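PDB 5CK4: putative signal recognition particle protein from Chaetomium thermophilum, which probably binds GTP as the Arf-like GTPase beta subunit of the signal recognition particle receptor at the endoplasmic reticulum membrane. Local coordinates for residues A[164-169]-A[215-220]. Numbering follows the deposited sequence.
Sequences AVIFLL and LIAANK. With GDP (guanosine-5'-diphosphate), chain C.
Leu168 and Ala217 touch methyl to methyl, CD1 to CB at 3.6 Å, on the sheet face that also carries Ile166 and Leu215. The strands run parallel: five backbone hydrogen bonds step from Val165 O to Asn219 N, with the amides of Leu215, Phe167, Ala217, Leu169 and Asn219 donating in turn. On the other face Leu169 has CG wedged between its backbone N and carbonyl carbon (chi1 59°), and its CD2 packs against Ile216 CG2 at 3.9 Å; Phe167 and Ile216 meet helix 180-201 there.

The strand 214-219 ends at the nucleotide, where Asn219 and Lys220, with Asp222, fit the NKxD base-recognition motif of P-loop GTPases. The CB of Asn219 rests on Leu168 CD1 at 3.7 Å. Its ND2 lies 3.2 Å from GDP N7 and is hydrogen-bonded to Ala30 O, tying the P-loop to this strand, while OD1 accepts a weak bond from Lys220 N.

Lys220 can be followed outward along the guanine: CB and CG lie over N1 and C6 of GDP, with CG 3.6 Å from C6, CD passes N3 and C4, and CE nears the sugar. The chain is extended beyond CG (chi3 -174°, chi4 180°), which carries NZ to a 3.0 Å hydrogen bond with GDP O4'. NZ also bonds Gly29 O and forms a salt bridge with Asp170. An alanine at Lys220 would probably leave Asp170 without its cationic mate and strip most of the aliphatic cover, everything beyond CB, from the guanine face. The C-terminal end of strand 214-219 thus leads into a residue that supplies apolar cover for the base and a cation that joins ribose, P-loop and the end of strand 159-170.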
ATOM      1  N   ALA A 164       6.608  -1.870   6.251  1.00 22.73           N
ATOM      2  CA  ALA A 164       5.253  -1.415   5.943  1.00 18.67           C
ATOM      3  C   ALA A 164       5.084  -1.046   4.487  1.00 17.91           C
ATOM      4  O   ALA A 164       6.058  -0.870   3.759  1.00 19.36           O
ATOM      5  CB  ALA A 164       4.855  -0.234   6.831  1.00 18.74           C
ATOM      6  N   VAL A 165       3.829  -0.909   4.080  1.00 20.93           N
ATOM      7  CA  VAL A 165       3.486  -0.516   2.724  1.00 17.65           C
ATOM      8  C   VAL A 165       2.510   0.646   2.786  1.00 18.51           C
ATOM      9  O   VAL A 165       1.551   0.611   3.547  1.00 15.65           O
ATOM     10  CB  VAL A 165       2.791  -1.683   1.986  1.00 15.42           C
ATOM     11  CG1 VAL A 165       2.126  -1.201   0.667  1.00 15.67           C
ATOM     12  CG2 VAL A 165       3.777  -2.794   1.721  1.00 15.18           C
ATOM     13  N   ILE A 166       2.761   1.690   2.007  1.00 14.79           N
ATOM     14  CA  ILE A 166       1.716   2.677   1.770  1.00 13.30           C
ATOM     15  C   ILE A 166       1.199   2.484   0.346  1.00 15.54           C
ATOM     16  O   ILE A 166       1.981   2.532  -0.617  1.00 19.97           O
ATOM     17  CB  ILE A 166       2.239   4.113   1.938  1.00 15.61           C
ATOM     18  CG1 ILE A 166       2.673   4.371   3.382  1.00 16.74           C
ATOM     19  CG2 ILE A 166       1.164   5.117   1.504  1.00 16.69           C
ATOM     20  CD1 ILE A 166       3.388   5.743   3.572  1.00 14.95           C
ATOM     21  N   PHE A 167      -0.098   2.217   0.206  1.00 13.26           N
ATOM     22  CA  PHE A 167      -0.704   2.132  -1.123  1.00 13.61           C
ATOM     23  C   PHE A 167      -1.443   3.443  -1.397  1.00 15.82           C
ATOM     24  O   PHE A 167      -2.502   3.700  -0.804  1.00 14.76           O
ATOM     25  CB  PHE A 167      -1.670   0.952  -1.209  1.00 12.88           C
ATOM     26  CG  PHE A 167      -2.245   0.741  -2.591  1.00 18.39           C
ATOM     27  CD1 PHE A 167      -3.385   1.430  -3.004  1.00 11.96           C
ATOM     28  CD2 PHE A 167      -1.623  -0.121  -3.491  1.00 21.62           C
ATOM     29  CE1 PHE A 167      -3.899   1.243  -4.282  1.00 14.71           C
ATOM     30  CE2 PHE A 167      -2.140  -0.317  -4.764  1.00 20.88           C
ATOM     31  CZ  PHE A 167      -3.273   0.362  -5.159  1.00 14.05           C
ATOM     32  N   LEU A 168      -0.885   4.267  -2.284  1.00 16.50           N
ATOM     33  CA  LEU A 168      -1.430   5.600  -2.553  1.00 12.61           C
ATOM     34  C   LEU A 168      -2.344   5.570  -3.771  1.00 15.35           C
ATOM     35  O   LEU A 168      -2.013   4.967  -4.779  1.00 14.97           O
ATOM     36  CB  LEU A 168      -0.300   6.587  -2.805  1.00 14.83           C
ATOM     37  CG  LEU A 168      -0.529   8.107  -2.746  1.00 14.32           C
ATOM     38  CD1 LEU A 168      -0.787   8.572  -1.313  1.00 12.09           C
ATOM     39  CD2 LEU A 168       0.689   8.815  -3.301  1.00 15.85           C
ATOM     40  N   LEU A 169      -3.490   6.240  -3.667  1.00 15.39           N
ATOM     41  CA  LEU A 169      -4.415   6.378  -4.788  1.00 12.83           C
ATOM     42  C   LEU A 169      -4.948   7.811  -4.849  1.00 18.26           C
ATOM     43  O   LEU A 169      -4.912   8.546  -3.851  1.00 16.64           O
ATOM     44  CB  LEU A 169      -5.576   5.365  -4.689  1.00 13.42           C
ATOM     45  CG  LEU A 169      -6.468   5.428  -3.422  1.00 13.53           C
ATOM     46  CD1 LEU A 169      -7.610   6.469  -3.569  1.00 15.02           C
ATOM     47  CD2 LEU A 169      -7.040   4.056  -3.111  1.00 19.75           C
ATOM     48  N   LEU A 215      -1.073   0.766   4.732  1.00 12.82           N
ATOM     49  CA  LEU A 215      -1.863   1.977   4.840  1.00 14.24           C
ATOM     50  C   LEU A 215      -2.382   2.286   3.452  1.00 12.08           C
ATOM     51  O   LEU A 215      -1.592   2.492   2.527  1.00 15.55           O
ATOM     52  CB  LEU A 215      -0.996   3.143   5.337  1.00 16.94           C
ATOM     53  CG  LEU A 215      -1.709   4.494   5.399  1.00 15.76           C
ATOM     54  CD1 LEU A 215      -2.854   4.461   6.410  1.00 15.43           C
ATOM     55  CD2 LEU A 215      -0.714   5.593   5.763  1.00 18.75           C
ATOM     56  N   ILE A 216      -3.698   2.301   3.292  1.00 12.32           N
ATOM     57  CA  ILE A 216      -4.267   2.761   2.034  1.00 11.61           C
ATOM     58  C   ILE A 216      -4.485   4.269   2.146  1.00 12.32           C
ATOM     59  O   ILE A 216      -5.389   4.737   2.838  1.00 14.32           O
ATOM     60  CB  ILE A 216      -5.562   2.019   1.672  1.00 13.70           C
ATOM     61  CG1 ILE A 216      -5.264   0.527   1.511  1.00 14.28           C
ATOM     62  CG2 ILE A 216      -6.145   2.599   0.365  1.00 13.28           C
ATOM     63  CD1 ILE A 216      -6.482  -0.361   1.425  1.00 12.79           C
ATOM     64  N   ALA A 217      -3.612   5.018   1.486  1.00 13.70           N
ATOM     65  CA  ALA A 217      -3.593   6.468   1.608  1.00 18.93           C
ATOM     66  C   ALA A 217      -4.435   7.101   0.498  1.00 19.78           C
ATOM     67  O   ALA A 217      -4.052   7.102  -0.684  1.00 13.84           O
ATOM     68  CB  ALA A 217      -2.150   6.971   1.573  1.00 18.65           C
ATOM     69  N   ALA A 218      -5.610   7.598   0.881  1.00 13.41           N
ATOM     70  CA  ALA A 218      -6.534   8.185  -0.080  1.00 12.90           C
ATOM     71  C   ALA A 218      -6.184   9.657  -0.278  1.00 14.22           C
ATOM     72  O   ALA A 218      -6.688  10.520   0.452  1.00 16.03           O
ATOM     73  CB  ALA A 218      -7.993   8.009   0.402  1.00 16.21           C
ATOM     74  N   ASN A 219      -5.313   9.911  -1.259  1.00 13.48           N
ATOM     75  CA  ASN A 219      -4.691  11.209  -1.513  1.00 16.39           C
ATOM     76  C   ASN A 219      -5.605  12.206  -2.242  1.00 17.36           C
ATOM     77  O   ASN A 219      -6.639  11.824  -2.790  1.00 16.39           O
ATOM     78  CB  ASN A 219      -3.405  11.014  -2.342  1.00 11.72           C
ATOM     79  CG  ASN A 219      -2.503  12.239  -2.335  1.00 13.36           C
ATOM     80  OD1 ASN A 219      -2.517  13.022  -1.386  1.00 16.12           O
ATOM     81  ND2 ASN A 219      -1.715  12.411  -3.398  1.00 17.09           N
ATOM     82  N   LYS A 220      -5.172  13.472  -2.262  1.00 18.04           N
ATOM     83  CA  LYS A 220      -5.847  14.580  -2.959  1.00 17.14           C
ATOM     84  C   LYS A 220      -7.170  14.983  -2.299  1.00 21.43           C
ATOM     85  O   LYS A 220      -8.097  15.413  -2.982  1.00 17.29           O
ATOM     86  CB  LYS A 220      -6.024  14.316  -4.484  1.00 14.83           C
ATOM     87  CG  LYS A 220      -4.758  13.721  -5.171  1.00 15.42           C
ATOM     88  CD  LYS A 220      -4.739  13.902  -6.677  1.00 15.94           C
ATOM     89  CE  LYS A 220      -3.536  13.176  -7.296  1.00 16.00           C
ATOM     90  NZ  LYS A 220      -3.486  13.321  -8.806  1.00 17.56           N
TER
HETATM   91  PB  GDP C 401       3.003   9.711  -9.337  1.00 21.99           P
HETATM   92  O1B GDP C 401       4.453   9.731  -8.951  1.00 21.10           O
HETATM   93  O2B GDP C 401       2.258   8.715  -8.462  1.00 19.90           O
HETATM   94  O3B GDP C 401       2.777   9.309 -10.777  1.00 20.53           O
HETATM   95  O3A GDP C 401       2.299  11.132  -9.097  1.00 24.25           O
HETATM   96  PA  GDP C 401       2.991  12.592  -9.106  1.00 23.57           P
HETATM   97  O1A GDP C 401       3.821  12.795  -7.878  1.00 21.41           O
HETATM   98  O2A GDP C 401       3.745  12.864 -10.383  1.00 29.87           O
HETATM   99  O5' GDP C 401       1.632  13.420  -9.005  1.00 18.52           O
HETATM  100  C5' GDP C 401       0.693  13.373 -10.067  1.00 18.45           C
HETATM  101  C4' GDP C 401      -0.023  14.713 -10.107  1.00 27.92           C
HETATM  102  O4' GDP C 401      -0.884  14.824  -8.972  1.00 27.47           O
HETATM  103  C3' GDP C 401       0.947  15.885 -10.032  1.00 25.98           C
HETATM  104  O3' GDP C 401       0.403  16.930 -10.841  1.00 29.71           O
HETATM  105  C2' GDP C 401       0.885  16.323  -8.581  1.00 28.96           C
HETATM  106  O2' GDP C 401       1.142  17.714  -8.406  1.00 25.25           O
HETATM  107  C1' GDP C 401      -0.556  16.012  -8.242  1.00 21.94           C
HETATM  108  N9  GDP C 401      -0.762  15.787  -6.796  1.00 16.72           N
HETATM  109  C8  GDP C 401      -0.037  15.007  -5.967  1.00 22.77           C
HETATM  110  N7  GDP C 401      -0.561  15.038  -4.710  1.00 21.26           N
HETATM  111  C5  GDP C 401      -1.646  15.826  -4.751  1.00 14.56           C
HETATM  112  C6  GDP C 401      -2.647  16.296  -3.784  1.00 17.80           C
HETATM  113  O6  GDP C 401      -2.595  15.907  -2.594  1.00 17.29           O
HETATM  114  N1  GDP C 401      -3.621  17.107  -4.240  1.00 17.09           N
HETATM  115  C2  GDP C 401      -3.686  17.527  -5.523  1.00 18.18           C
HETATM  116  N2  GDP C 401      -4.687  18.357  -5.906  1.00 19.70           N
HETATM  117  N3  GDP C 401      -2.792  17.140  -6.464  1.00 17.39           N
HETATM  118  C4  GDP C 401      -1.771  16.314  -6.128  1.00 19.72           C